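Local atomic coordinates of agarase (Pseudoalteromonas fuliginea, PDB entry 6XJ9), a protein that probably hydrolyses glycosidic linkages of agarose or its oligosaccharides, as a family GH50 agarase that carries a CBM-like domain beside its catalytic domain. Residues A[106-111]-A[189-194]; A[113-118]-A[175-180]; A[262-267]-A[296-301]. All blocks are in the same frame, centred on the assembly; numbering follows the deposited sequence.

Contact 1: A[106-111]-A[189-194]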
ATOM      1  N   TYR A 106      -5.299 -23.515   0.050  1.00 21.15           N
ATOM      2  CA  TYR A 106      -5.984 -24.329   1.031  1.00 21.40           C
ATOM      3  C   TYR A 106      -5.202 -25.630   1.140  1.00 23.40           C
ATOM      4  O   TYR A 106      -4.842 -26.222   0.120  1.00 21.56           O
ATOM      5  CB  TYR A 106      -7.435 -24.549   0.596  1.00 21.72           C
ATOM      6  CG  TYR A 106      -8.283 -23.303   0.686  1.00 20.50           C
ATOM      7  CD1 TYR A 106      -8.247 -22.343  -0.315  1.00 19.44           C
ATOM      8  CD2 TYR A 106      -9.116 -23.084   1.775  1.00 19.90           C
ATOM      9  CE1 TYR A 106      -9.015 -21.187  -0.233  1.00 19.35           C
ATOM     10  CE2 TYR A 106      -9.902 -21.942   1.866  1.00 19.02           C
ATOM     11  CZ  TYR A 106      -9.837 -20.983   0.862  1.00 20.13           C
ATOM     12  OH  TYR A 106     -10.601 -19.845   0.943  1.00 20.36           O
ATOM     13  N   LEU A 107      -4.917 -26.028   2.388  1.00 23.62           N
ATOM     14  CA  LEU A 107      -4.197 -27.256   2.661  1.00 24.02           C
ATOM     15  C   LEU A 107      -5.165 -28.234   3.316  1.00 25.67           C
ATOM     16  O   LEU A 107      -5.582 -28.029   4.456  1.00 27.12           O
ATOM     17  CB  LEU A 107      -2.985 -26.944   3.547  1.00 23.76           C
ATOM     18  CG  LEU A 107      -2.317 -28.140   4.227  1.00 24.08           C
ATOM     19  CD1 LEU A 107      -1.759 -29.110   3.200  1.00 24.65           C
ATOM     20  CD2 LEU A 107      -1.208 -27.671   5.164  1.00 24.43           C
ATOM     21  N   ASP A 108      -5.551 -29.264   2.553  1.00 24.60           N
ATOM     22  CA  ASP A 108      -6.423 -30.310   3.059  1.00 26.73           C
ATOM     23  C   ASP A 108      -5.620 -31.597   3.227  1.00 26.80           C
ATOM     24  O   ASP A 108      -4.926 -32.028   2.308  1.00 26.19           O
ATOM     25  CB  ASP A 108      -7.654 -30.518   2.182  1.00 25.90           C
ATOM     26  CG  ASP A 108      -8.623 -29.361   2.264  1.00 27.13           C
ATOM     27  OD1 ASP A 108      -8.364 -28.331   1.606  1.00 26.09           O
ATOM     28  OD2 ASP A 108      -9.617 -29.497   2.994  1.00 26.27           O
ATOM     29  N   ILE A 109      -5.688 -32.151   4.439  1.00 29.16           N
ATOM     30  CA  ILE A 109      -5.083 -33.429   4.778  1.00 29.48           C
ATOM     31  C   ILE A 109      -6.217 -34.383   5.156  1.00 31.07           C
ATOM     32  O   ILE A 109      -7.077 -34.036   5.964  1.00 31.01           O
ATOM     33  CB  ILE A 109      -4.046 -33.251   5.905  1.00 28.54           C
ATOM     34  CG1 ILE A 109      -3.030 -32.151   5.580  1.00 27.26           C
ATOM     35  CG2 ILE A 109      -3.356 -34.570   6.226  1.00 29.68           C
ATOM     36  CD1 ILE A 109      -2.254 -31.641   6.779  1.00 28.56           C
ATOM     37  N   SER A 110      -6.222 -35.563   4.521  1.00 32.10           N
ATOM     38  CA  SER A 110      -7.274 -36.562   4.652  1.00 34.88           C
ATOM     39  C   SER A 110      -6.665 -37.887   5.109  1.00 36.20           C
ATOM     40  O   SER A 110      -5.583 -38.259   4.653  1.00 34.78           O
ATOM     41  CB  SER A 110      -8.011 -36.750   3.339  1.00 36.11           C
ATOM     42  OG  SER A 110      -8.410 -35.506   2.774  1.00 35.91           O
ATOM     43  N   ASP A 111      -7.396 -38.603   5.976  1.00 37.35           N
ATOM     44  CA  ASP A 111      -6.920 -39.845   6.565  1.00 39.53           C
ATOM     45  C   ASP A 111      -7.680 -41.045   5.998  1.00 42.38           C
ATOM     46  O   ASP A 111      -8.648 -40.884   5.252  1.00 42.53           O
ATOM     47  CB  ASP A 111      -6.981 -39.812   8.096  1.00 36.59           C
ATOM     48  CG  ASP A 111      -8.385 -39.735   8.674  1.00 38.94           C
ATOM     49  OD1 ASP A 111      -9.345 -40.133   7.970  1.00 37.57           O
ATOM     50  OD2 ASP A 111      -8.508 -39.270   9.835  1.00 38.65           O
ATOM     51  N   ALA A 189      -3.507 -32.218  -0.008  1.00 28.52           N
ATOM     52  CA  ALA A 189      -3.968 -31.437  -1.152  1.00 27.07           C
ATOM     53  C   ALA A 189      -3.661 -29.951  -0.948  1.00 25.28           C
ATOM     54  O   ALA A 189      -3.970 -29.385   0.093  1.00 24.32           O
ATOM     55  CB  ALA A 189      -5.450 -31.665  -1.361  1.00 26.35           C
ATOM     56  N   ILE A 190      -3.079 -29.317  -1.972  1.00 24.38           N
ATOM     57  CA  ILE A 190      -2.928 -27.871  -2.013  1.00 23.34           C
ATOM     58  C   ILE A 190      -3.844 -27.356  -3.118  1.00 22.92           C
ATOM     59  O   ILE A 190      -3.628 -27.701  -4.276  1.00 20.91           O
ATOM     60  CB  ILE A 190      -1.457 -27.467  -2.273  1.00 24.22           C
ATOM     61  CG1 ILE A 190      -0.492 -27.985  -1.197  1.00 25.16           C
ATOM     62  CG2 ILE A 190      -1.318 -25.959  -2.493  1.00 25.04           C
ATOM     63  CD1 ILE A 190      -0.718 -27.410   0.190  1.00 26.74           C
ATOM     64  N   SER A 191      -4.851 -26.533  -2.755  1.00 23.16           N
ATOM     65  CA  SER A 191      -5.824 -26.053  -3.728  1.00 24.06           C
ATOM     66  C   SER A 191      -5.928 -24.525  -3.759  1.00 23.61           C
ATOM     67  O   SER A 191      -5.565 -23.839  -2.800  1.00 24.00           O
ATOM     68  CB  SER A 191      -7.188 -26.694  -3.548  1.00 24.98           C
ATOM     69  OG  SER A 191      -7.765 -26.350  -2.296  1.00 26.16           O
ATOM     70  N   VAL A 192      -6.423 -24.021  -4.898  1.00 22.86           N
ATOM     71  CA  VAL A 192      -6.812 -22.632  -5.098  1.00 21.03           C
ATOM     72  C   VAL A 192      -8.308 -22.616  -5.413  1.00 22.93           C
ATOM     73  O   VAL A 192      -8.778 -23.451  -6.186  1.00 22.48           O
ATOM     74  CB  VAL A 192      -5.949 -21.998  -6.203  1.00 21.08           C
ATOM     75  CG1 VAL A 192      -6.465 -20.640  -6.656  1.00 19.96           C
ATOM     76  CG2 VAL A 192      -4.487 -21.902  -5.772  1.00 19.39           C
ATOM     77  N   GLN A 193      -9.054 -21.695  -4.776  1.00 21.27           N
ATOM     78  CA  GLN A 193     -10.507 -21.780  -4.739  1.00 21.50           C
ATOM     79  C   GLN A 193     -11.133 -20.417  -5.023  1.00 20.48           C
ATOM     80  O   GLN A 193     -10.757 -19.414  -4.415  1.00 20.30           O
ATOM     81  CB  GLN A 193     -10.977 -22.344  -3.394  1.00 21.79           C
ATOM     82  CG  GLN A 193     -10.543 -23.790  -3.170  1.00 21.36           C
ATOM     83  CD  GLN A 193     -11.014 -24.367  -1.857  1.00 22.31           C
ATOM     84  OE1 GLN A 193     -11.953 -23.874  -1.232  1.00 20.59           O
ATOM     85  NE2 GLN A 193     -10.336 -25.415  -1.419  1.00 20.85           N
ATOM     86  N   SER A 194     -12.084 -20.414  -5.963  1.00 20.38           N
ATOM     87  CA  SER A 194     -12.857 -19.240  -6.361  1.00 19.76           C
ATOM     88  C   SER A 194     -12.001 -17.976  -6.384  1.00 20.17           C
ATOM     89  O   SER A 194     -12.197 -17.079  -5.560  1.00 20.62           O
ATOM     90  CB  SER A 194     -14.058 -19.051  -5.468  1.00 18.84           C
ATOM     91  OG  SER A 194     -14.839 -20.227  -5.442  1.00 20.33           O
TER
HETATM   92  O   HOH W   1      -6.876 -28.342  -0.528  1.00 25.93           O
HETATM   93  O   HOH W   2     -10.755 -26.929   1.099  1.00 27.43           O
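Tyr106 O accepts a hydrogen bond from Ser191 N across the strand pair at 2.9 Å and has water 1 as a second, shared partner. The same water sits 2.8 Å from Ser191 OG and 2.6 Å from Asp108 OD1, bridging the two strands over the face that carries Tyr106, Asp108, Ala189 and Ser191. Gln193 closes the polar cluster. Its NE2 donates to Ser191 OG at 2.9 Å, close to the amide plane, and to water 2 at 3.0 Å, while water 2 in turn donates to Asp108 OD1. With both bonds leaving NE2, the rotation of the amide is fixed, and the group lies flat on one face of the Tyr106 ring, the two planes only 10° apart. Gln193 OE1 stands 3.9 Å above the ring plane, over its centre. Tyr106 CG lies anti to its carbonyl carbon (chi1 -70°), which lays the ring against the extended Gln193 chain.

Strands 103-111 and 185-193 run antiparallel here, inside the β-rich CBM-like domain. Tyr106 with Ser191 and Asp108 with Ala189 are hydrogen-bonded pairs, each joined by two backbone bonds, and Leu107 with Ile190 is the non-hydrogen-bonded pair between them. The shortest of these backbone bonds, Ala189 N to Asp108 O, measures 2.7 Å. Weaker CA-H...O contacts from Ile190 CA to Tyr106 O and from Leu107 CA to Ala189 O lie between these bonds.

On the reverse face the chemistry is apolar: Leu107 CD1 meets Ile190 CD1 at 3.6 Å, and Phe93 of strand 89-97 packs against both residues. Asp108 divides its carboxylate. OD1 faces the waters, whereas OD2 is probably hydrogen-bonded to Thr118 OG1 and Asn116 ND2 of the next strand, 116-123.

Contact 2: A[113-118]-A[175-180]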
ATOM      1  N   ASP A 113      -9.708 -42.925   7.146  1.00 46.66           N
ATOM      2  CA  ASP A 113     -11.075 -43.075   7.619  1.00 50.68           C
ATOM      3  C   ASP A 113     -12.011 -42.189   6.799  1.00 52.16           C
ATOM      4  O   ASP A 113     -13.231 -42.320   6.887  1.00 54.17           O
ATOM      5  CB  ASP A 113     -11.170 -42.815   9.126  1.00 52.83           C
ATOM      6  CG  ASP A 113     -10.052 -43.480   9.915  1.00 55.67           C
ATOM      7  OD1 ASP A 113      -9.782 -44.675   9.665  1.00 57.14           O
ATOM      8  OD2 ASP A 113      -9.445 -42.793  10.760  1.00 54.17           O
ATOM      9  N   GLY A 114     -11.428 -41.280   6.010  1.00 50.68           N
ATOM     10  CA  GLY A 114     -12.215 -40.356   5.208  1.00 48.48           C
ATOM     11  C   GLY A 114     -12.459 -39.022   5.911  1.00 45.17           C
ATOM     12  O   GLY A 114     -13.206 -38.190   5.405  1.00 47.85           O
ATOM     13  N   ALA A 115     -11.832 -38.831   7.080  1.00 42.66           N
ATOM     14  CA  ALA A 115     -11.828 -37.542   7.753  1.00 39.50           C
ATOM     15  C   ALA A 115     -10.914 -36.584   6.991  1.00 38.56           C
ATOM     16  O   ALA A 115      -9.945 -37.016   6.371  1.00 37.11           O
ATOM     17  CB  ALA A 115     -11.382 -37.702   9.186  1.00 40.38           C
ATOM     18  N   ASN A 116     -11.242 -35.285   7.034  1.00 38.06           N
ATOM     19  CA  ASN A 116     -10.491 -34.268   6.311  1.00 35.72           C
ATOM     20  C   ASN A 116     -10.374 -33.024   7.184  1.00 33.76           C
ATOM     21  O   ASN A 116     -11.285 -32.719   7.950  1.00 34.30           O
ATOM     22  CB  ASN A 116     -11.134 -33.969   4.954  1.00 35.07           C
ATOM     23  CG  ASN A 116     -10.356 -32.961   4.131  1.00 36.86           C
ATOM     24  OD1 ASN A 116      -9.389 -33.315   3.463  1.00 36.46           O
ATOM     25  ND2 ASN A 116     -10.768 -31.703   4.172  1.00 34.47           N
ATOM     26  N   TYR A 117      -9.238 -32.321   7.078  1.00 33.84           N
ATOM     27  CA  TYR A 117      -9.106 -31.023   7.724  1.00 32.53           C
ATOM     28  C   TYR A 117      -8.498 -29.994   6.773  1.00 31.17           C
ATOM     29  O   TYR A 117      -7.539 -30.294   6.069  1.00 30.80           O
ATOM     30  CB  TYR A 117      -8.309 -31.095   9.027  1.00 30.10           C
ATOM     31  CG  TYR A 117      -8.469 -29.850   9.862  1.00 30.52           C
ATOM     32  CD1 TYR A 117      -9.631 -29.636  10.590  1.00 30.34           C
ATOM     33  CD2 TYR A 117      -7.491 -28.864   9.894  1.00 27.37           C
ATOM     34  CE1 TYR A 117      -9.813 -28.489  11.347  1.00 29.90           C
ATOM     35  CE2 TYR A 117      -7.658 -27.709  10.645  1.00 27.69           C
ATOM     36  CZ  TYR A 117      -8.820 -27.527  11.377  1.00 28.50           C
ATOM     37  OH  TYR A 117      -9.019 -26.406  12.125  1.00 31.44           O
ATOM     38  N   THR A 118      -9.047 -28.768   6.826  1.00 30.44           N
ATOM     39  CA  THR A 118      -8.670 -27.659   5.961  1.00 29.36           C
ATOM     40  C   THR A 118      -7.907 -26.594   6.753  1.00 27.92           C
ATOM     41  O   THR A 118      -8.423 -26.067   7.739  1.00 26.76           O
ATOM     42  CB  THR A 118      -9.920 -27.039   5.326  1.00 29.32           C
ATOM     43  OG1 THR A 118     -10.666 -28.075   4.682  1.00 26.12           O
ATOM     44  CG2 THR A 118      -9.597 -25.930   4.346  1.00 28.97           C
ATOM     45  N   TRP A 175     -11.222 -25.427   9.234  1.00 36.00           N
ATOM     46  CA  TRP A 175     -12.374 -26.259   9.560  1.00 37.53           C
ATOM     47  C   TRP A 175     -12.151 -27.707   9.128  1.00 40.15           C
ATOM     48  O   TRP A 175     -11.232 -28.004   8.364  1.00 38.53           O
ATOM     49  CB  TRP A 175     -13.647 -25.696   8.913  1.00 36.70           C
ATOM     50  CG  TRP A 175     -13.477 -25.452   7.447  1.00 35.62           C
ATOM     51  CD1 TRP A 175     -13.308 -26.387   6.467  1.00 35.57           C
ATOM     52  CD2 TRP A 175     -13.421 -24.175   6.796  1.00 35.56           C
ATOM     53  NE1 TRP A 175     -13.161 -25.782   5.249  1.00 34.22           N
ATOM     54  CE2 TRP A 175     -13.228 -24.424   5.418  1.00 35.10           C
ATOM     55  CE3 TRP A 175     -13.524 -22.851   7.238  1.00 37.51           C
ATOM     56  CZ2 TRP A 175     -13.120 -23.395   4.485  1.00 34.43           C
ATOM     57  CZ3 TRP A 175     -13.426 -21.835   6.311  1.00 36.23           C
ATOM     58  CH2 TRP A 175     -13.228 -22.108   4.956  1.00 35.13           C
ATOM     59  N   GLY A 176     -13.041 -28.589   9.610  1.00 40.84           N
ATOM     60  CA  GLY A 176     -13.005 -30.016   9.326  1.00 44.02           C
ATOM     61  C   GLY A 176     -12.859 -30.846  10.603  1.00 45.43           C
ATOM     62  O   GLY A 176     -13.154 -30.366  11.698  1.00 45.78           O
ATOM     63  N   LYS A 177     -12.434 -32.107  10.447  1.00 44.48           N
ATOM     64  CA  LYS A 177     -12.085 -32.949  11.583  1.00 44.39           C
ATOM     65  C   LYS A 177     -10.583 -32.827  11.825  1.00 41.75           C
ATOM     66  O   LYS A 177      -9.779 -33.297  11.024  1.00 41.63           O
ATOM     67  CB  LYS A 177     -12.526 -34.402  11.361  1.00 45.63           C
ATOM     68  CG  LYS A 177     -12.222 -35.349  12.519  1.00 46.58           C
ATOM     69  CD  LYS A 177     -13.043 -36.621  12.504  1.00 46.05           C
ATOM     70  CE  LYS A 177     -13.257 -37.198  13.888  1.00 48.61           C
ATOM     71  NZ  LYS A 177     -14.468 -38.054  13.938  1.00 46.72           N
ATOM     72  N   LYS A 178     -10.210 -32.161  12.920  1.00 40.86           N
ATOM     73  CA  LYS A 178      -8.821 -31.781  13.112  1.00 41.57           C
ATOM     74  C   LYS A 178      -8.011 -32.993  13.567  1.00 42.13           C
ATOM     75  O   LYS A 178      -6.885 -33.191  13.117  1.00 38.50           O
ATOM     76  CB  LYS A 178      -8.735 -30.596  14.080  1.00 41.74           C
ATOM     77  CG  LYS A 178      -7.476 -29.744  13.984  1.00 42.29           C
ATOM     78  CD  LYS A 178      -7.550 -28.529  14.893  1.00 43.29           C
ATOM     79  CE  LYS A 178      -6.227 -27.812  15.046  1.00 44.82           C
ATOM     80  NZ  LYS A 178      -6.387 -26.558  15.821  1.00 46.76           N
ATOM     81  N   ASN A 179      -8.608 -33.797  14.453  1.00 44.75           N
ATOM     82  CA  ASN A 179      -7.960 -34.943  15.070  1.00 48.47           C
ATOM     83  C   ASN A 179      -7.867 -36.085  14.060  1.00 49.42           C
ATOM     84  O   ASN A 179      -8.573 -37.085  14.186  1.00 48.58           O
ATOM     85  CB  ASN A 179      -8.737 -35.385  16.311  1.00 50.34           C
ATOM     86  CG  ASN A 179     -10.203 -35.622  16.009  1.00 56.21           C
ATOM     87  OD1 ASN A 179     -10.891 -34.735  15.504  1.00 60.77           O
ATOM     88  ND2 ASN A 179     -10.686 -36.820  16.290  1.00 58.70           N
ATOM     89  N   LEU A 180      -6.986 -35.929  13.063  1.00 48.74           N
ATOM     90  CA  LEU A 180      -6.842 -36.896  11.985  1.00 47.11           C
ATOM     91  C   LEU A 180      -6.060 -38.114  12.479  1.00 48.56           C
ATOM     92  O   LEU A 180      -5.308 -38.030  13.451  1.00 46.29           O
ATOM     93  CB  LEU A 180      -6.126 -36.234  10.799  1.00 47.71           C
ATOM     94  CG  LEU A 180      -6.836 -35.052  10.131  1.00 46.62           C
ATOM     95  CD1 LEU A 180      -5.897 -34.358   9.158  1.00 47.02           C
ATOM     96  CD2 LEU A 180      -8.103 -35.499   9.409  1.00 44.63           C
TER
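Thr118 and Trp175 form an antiparallel hydrogen-bonded pair, with Thr118 N 2.8 Å from Trp175 O and Trp175 N 3.2 Å from Thr118 O, and Tyr117 faces Gly176 in the adjoining non-hydrogen-bonded pair before Lys177 N closes on Asn116 O at 2.8 Å. The Tyr117 ring is covered on both faces. Over one, Lys178 CG makes a CH-pi contact 3.7 Å from the ring centroid, its extended chain running alongside the tyrosine in the same direction. Over the other, Trp175 O sits 3.2 Å above the plane, shifted toward the rim, and the edge meets the Gly176 backbone. Tyr117 CG anti to the backbone N (chi1 -165°) slides the ring into this slot. Thr118 crosses the Trp175 indole at its pyrrole side, where Thr118 CB comes within 3.5 Å of Trp175 NE1; its hydroxyl turns to Asp108. Toward the hairpin turn, Ala115 CB lies 4.0 Å from Leu180 CD2 and also packs on Lys177. Contact 2 thus carries the antiparallel pairing of strands 116-123 and 169-174 into the loop after the latter. Three backbone bonds set the alignment, while the lysines contribute aliphatic carbon, so the grip probably depends little on their charge.

Contact 3: A[262-267]-A[296-301]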
ATOM      1  N   ASN A 262     -20.922  15.662  -7.600  1.00 26.20           N
ATOM      2  CA  ASN A 262     -21.214  14.566  -8.516  1.00 25.48           C
ATOM      3  C   ASN A 262     -22.000  13.427  -7.839  1.00 24.55           C
ATOM      4  O   ASN A 262     -22.274  12.399  -8.463  1.00 24.78           O
ATOM      5  CB  ASN A 262     -19.938  14.091  -9.228  1.00 25.63           C
ATOM      6  CG  ASN A 262     -19.015  13.286  -8.330  1.00 25.30           C
ATOM      7  OD1 ASN A 262     -19.292  13.115  -7.153  1.00 24.00           O
ATOM      8  ND2 ASN A 262     -17.898  12.813  -8.859  1.00 25.17           N
ATOM      9  N   ARG A 263     -22.383  13.597  -6.568  1.00 24.01           N
ATOM     10  CA  ARG A 263     -23.231  12.617  -5.898  1.00 24.48           C
ATOM     11  C   ARG A 263     -24.496  13.311  -5.398  1.00 24.77           C
ATOM     12  O   ARG A 263     -24.419  14.400  -4.847  1.00 23.48           O
ATOM     13  CB  ARG A 263     -22.487  11.938  -4.735  1.00 22.68           C
ATOM     14  CG  ARG A 263     -21.362  11.006  -5.164  1.00 23.99           C
ATOM     15  CD  ARG A 263     -21.855   9.750  -5.871  1.00 23.59           C
ATOM     16  NE  ARG A 263     -20.771   8.871  -6.292  1.00 23.60           N
ATOM     17  CZ  ARG A 263     -20.077   9.019  -7.417  1.00 23.42           C
ATOM     18  NH1 ARG A 263     -20.345  10.022  -8.237  1.00 22.58           N
ATOM     19  NH2 ARG A 263     -19.122   8.164  -7.725  1.00 21.56           N
ATOM     20  N   SER A 264     -25.653  12.670  -5.590  1.00 23.31           N
ATOM     21  CA  SER A 264     -26.917  13.231  -5.135  1.00 24.34           C
ATOM     22  C   SER A 264     -27.012  13.097  -3.617  1.00 23.71           C
ATOM     23  O   SER A 264     -26.202  12.399  -3.009  1.00 22.82           O
ATOM     24  CB  SER A 264     -28.096  12.599  -5.839  1.00 25.38           C
ATOM     25  OG  SER A 264     -28.251  11.233  -5.461  1.00 25.32           O
ATOM     26  N   ARG A 265     -28.004  13.768  -3.014  1.00 23.22           N
ATOM     27  CA  ARG A 265     -28.093  13.825  -1.559  1.00 23.80           C
ATOM     28  C   ARG A 265     -28.209  12.421  -0.957  1.00 22.36           C
ATOM     29  O   ARG A 265     -27.689  12.184   0.123  1.00 23.54           O
ATOM     30  CB  ARG A 265     -29.182  14.796  -1.080  1.00 25.27           C
ATOM     31  CG  ARG A 265     -30.568  14.590  -1.676  1.00 25.93           C
ATOM     32  CD  ARG A 265     -31.590  15.627  -1.214  1.00 27.39           C
ATOM     33  NE  ARG A 265     -32.921  15.049  -1.380  1.00 30.73           N
ATOM     34  CZ  ARG A 265     -34.059  15.539  -0.903  1.00 32.81           C
ATOM     35  NH1 ARG A 265     -34.068  16.664  -0.206  1.00 33.40           N
ATOM     36  NH2 ARG A 265     -35.187  14.881  -1.112  1.00 34.39           N
ATOM     37  N   PHE A 266     -28.873  11.502  -1.672  1.00 23.16           N
ATOM     38  CA  PHE A 266     -29.017  10.112  -1.260  1.00 23.90           C
ATOM     39  C   PHE A 266     -27.871   9.241  -1.791  1.00 23.74           C
ATOM     40  O   PHE A 266     -27.963   8.018  -1.749  1.00 24.68           O
ATOM     41  CB  PHE A 266     -30.390   9.557  -1.668  1.00 22.77           C
ATOM     42  CG  PHE A 266     -31.556  10.057  -0.852  1.00 25.01           C
ATOM     43  CD1 PHE A 266     -31.844   9.521   0.394  1.00 25.78           C
ATOM     44  CD2 PHE A 266     -32.395  11.048  -1.340  1.00 26.25           C
ATOM     45  CE1 PHE A 266     -32.928   9.966   1.142  1.00 24.91           C
ATOM     46  CE2 PHE A 266     -33.469  11.503  -0.587  1.00 27.35           C
ATOM     47  CZ  PHE A 266     -33.736  10.964   0.650  1.00 26.75           C
ATOM     48  N   GLY A 267     -26.782   9.858  -2.272  1.00 24.71           N
ATOM     49  CA  GLY A 267     -25.598   9.117  -2.697  1.00 22.93           C
ATOM     50  C   GLY A 267     -25.715   8.504  -4.098  1.00 23.78           C
ATOM     51  O   GLY A 267     -24.924   7.641  -4.484  1.00 21.63           O
ATOM     52  N   ASP A 296     -35.006  10.349  -5.241  1.00 23.35           N
ATOM     53  CA  ASP A 296     -35.029  11.498  -6.136  1.00 23.46           C
ATOM     54  C   ASP A 296     -34.927  11.063  -7.601  1.00 24.17           C
ATOM     55  O   ASP A 296     -35.022  11.895  -8.502  1.00 23.08           O
ATOM     56  CB  ASP A 296     -33.912  12.490  -5.784  1.00 23.56           C
ATOM     57  CG  ASP A 296     -34.068  13.101  -4.402  1.00 23.43           C
ATOM     58  OD1 ASP A 296     -35.222  13.168  -3.926  1.00 23.16           O
ATOM     59  OD2 ASP A 296     -33.042  13.522  -3.822  1.00 24.04           O
ATOM     60  N   GLY A 297     -34.754   9.758  -7.834  1.00 25.06           N
ATOM     61  CA  GLY A 297     -34.799   9.198  -9.181  1.00 25.53           C
ATOM     62  C   GLY A 297     -33.426   9.040  -9.841  1.00 25.35           C
ATOM     63  O   GLY A 297     -33.347   8.713 -11.028  1.00 26.24           O
ATOM     64  N   TYR A 298     -32.344   9.270  -9.083  1.00 23.22           N
ATOM     65  CA  TYR A 298     -31.007   9.087  -9.624  1.00 23.60           C
ATOM     66  C   TYR A 298     -30.597   7.628  -9.458  1.00 22.25           C
ATOM     67  O   TYR A 298     -30.997   6.993  -8.488  1.00 22.43           O
ATOM     68  CB  TYR A 298     -29.986   9.924  -8.849  1.00 25.04           C
ATOM     69  CG  TYR A 298     -30.204  11.406  -8.963  1.00 27.54           C
ATOM     70  CD1 TYR A 298     -29.790  12.095 -10.091  1.00 28.87           C
ATOM     71  CD2 TYR A 298     -30.857  12.111  -7.964  1.00 27.85           C
ATOM     72  CE1 TYR A 298     -30.005  13.456 -10.224  1.00 30.15           C
ATOM     73  CE2 TYR A 298     -31.069  13.476  -8.074  1.00 30.05           C
ATOM     74  CZ  TYR A 298     -30.637  14.147  -9.207  1.00 30.27           C
ATOM     75  OH  TYR A 298     -30.849  15.484  -9.347  1.00 30.60           O
ATOM     76  N   LEU A 299     -29.750   7.133 -10.369  1.00 21.59           N
ATOM     77  CA  LEU A 299     -29.231   5.774 -10.254  1.00 22.66           C
ATOM     78  C   LEU A 299     -28.402   5.635  -8.980  1.00 21.62           C
ATOM     79  O   LEU A 299     -27.794   6.600  -8.521  1.00 24.34           O
ATOM     80  CB  LEU A 299     -28.415   5.387 -11.493  1.00 21.10           C
ATOM     81  CG  LEU A 299     -29.172   5.226 -12.813  1.00 22.43           C
ATOM     82  CD1 LEU A 299     -28.356   4.377 -13.769  1.00 22.54           C
ATOM     83  CD2 LEU A 299     -30.554   4.611 -12.617  1.00 21.96           C
ATOM     84  N   TYR A 300     -28.381   4.418  -8.423  1.00 21.47           N
ATOM     85  CA  TYR A 300     -27.802   4.179  -7.109  1.00 20.09           C
ATOM     86  C   TYR A 300     -27.297   2.745  -7.046  1.00 19.05           C
ATOM     87  O   TYR A 300     -27.987   1.826  -7.473  1.00 17.85           O
ATOM     88  CB  TYR A 300     -28.849   4.442  -6.022  1.00 19.91           C
ATOM     89  CG  TYR A 300     -28.420   4.244  -4.586  1.00 19.84           C
ATOM     90  CD1 TYR A 300     -27.793   5.253  -3.867  1.00 19.22           C
ATOM     91  CD2 TYR A 300     -28.667   3.045  -3.934  1.00 19.28           C
ATOM     92  CE1 TYR A 300     -27.400   5.060  -2.548  1.00 18.96           C
ATOM     93  CE2 TYR A 300     -28.291   2.841  -2.619  1.00 19.02           C
ATOM     94  CZ  TYR A 300     -27.660   3.852  -1.914  1.00 18.45           C
ATOM     95  OH  TYR A 300     -27.313   3.642  -0.604  1.00 16.31           O
ATOM     96  N   LEU A 301     -26.065   2.588  -6.551  1.00 19.22           N
ATOM     97  CA  LEU A 301     -25.499   1.289  -6.218  1.00 19.43           C
ATOM     98  C   LEU A 301     -25.167   1.309  -4.729  1.00 19.26           C
ATOM     99  O   LEU A 301     -24.768   2.349  -4.206  1.00 20.67           O
ATOM    100  CB  LEU A 301     -24.233   1.075  -7.049  1.00 19.14           C
ATOM    101  CG  LEU A 301     -24.397   1.058  -8.568  1.00 20.18           C
ATOM    102  CD1 LEU A 301     -23.038   1.068  -9.235  1.00 19.19           C
ATOM    103  CD2 LEU A 301     -25.202  -0.143  -9.043  1.00 18.96           C
TER
HETATM  104  O   HOH W   3     -30.683  12.003  -4.191  1.00 30.15           O
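The Phe266 ring has Asp296 OD2 and water 3 at its edge, near its plane, with Asp296 OD2 3.6 Å from Phe266 CD2 and the carboxylate turned 68° from the ring. The same carboxylate meets the Arg265 guanidinium side-on at its edge, but tilted from the plane. Arg265 NE reaches Asp296 OD2 at 2.9 Å, and NH2 reaches OD1 at a longer 3.3 Å, a salt bridge using the syn lone pair of each oxygen. The two planes lie 33° apart and the bonds are bent, to 141° each. Water 3 adds a further donor to Asp296 OD2 at 2.8 Å and accepts from Phe266 N, tying the carboxylate to the turn backbone. That backbone is a type I β turn from Ser264 to Gly267, closed by Gly267 N to Ser264 O, and it packs against the chain leading into strand 299-305, part of the mixed sheet of what is probably the catalytic barrel. Ser264 CB approaches the Tyr298 ring obliquely, 3.5 Å from Tyr298 CD2, while its OG is hydrogen-bonded to Asp294. Tyr300 CG stands anti to the backbone N, which carries Tyr300 CE1 to within 3.1 Å of Phe266 O; its hydroxyl is hydrogen-bonded to Ser431 O.

Contacts 1 and 2 are neighbours in the CBM-like domain, their centres about 11 Å apart, with contact 2 nested inside the chain loop that contact 1 closes. Strands 103-111 and 116-123 pair directly, so 103-111 lies between the strand of 189-194 and that of 113-118, and the carboxylate of Asp108 reaches strand 116-123 to join the contacts through side chains as well. Contact 3 lies on the opposite side of the chain's centre, about 44 Å from contact 1 and about 49 Å from contact 2 between centres, in what is probably the catalytic domain, and touches neither. A bound 1,2-ethanediol, probably from the crystallisation liquor, approaches the Trp175 side chain of contact 2 to about 4 Å.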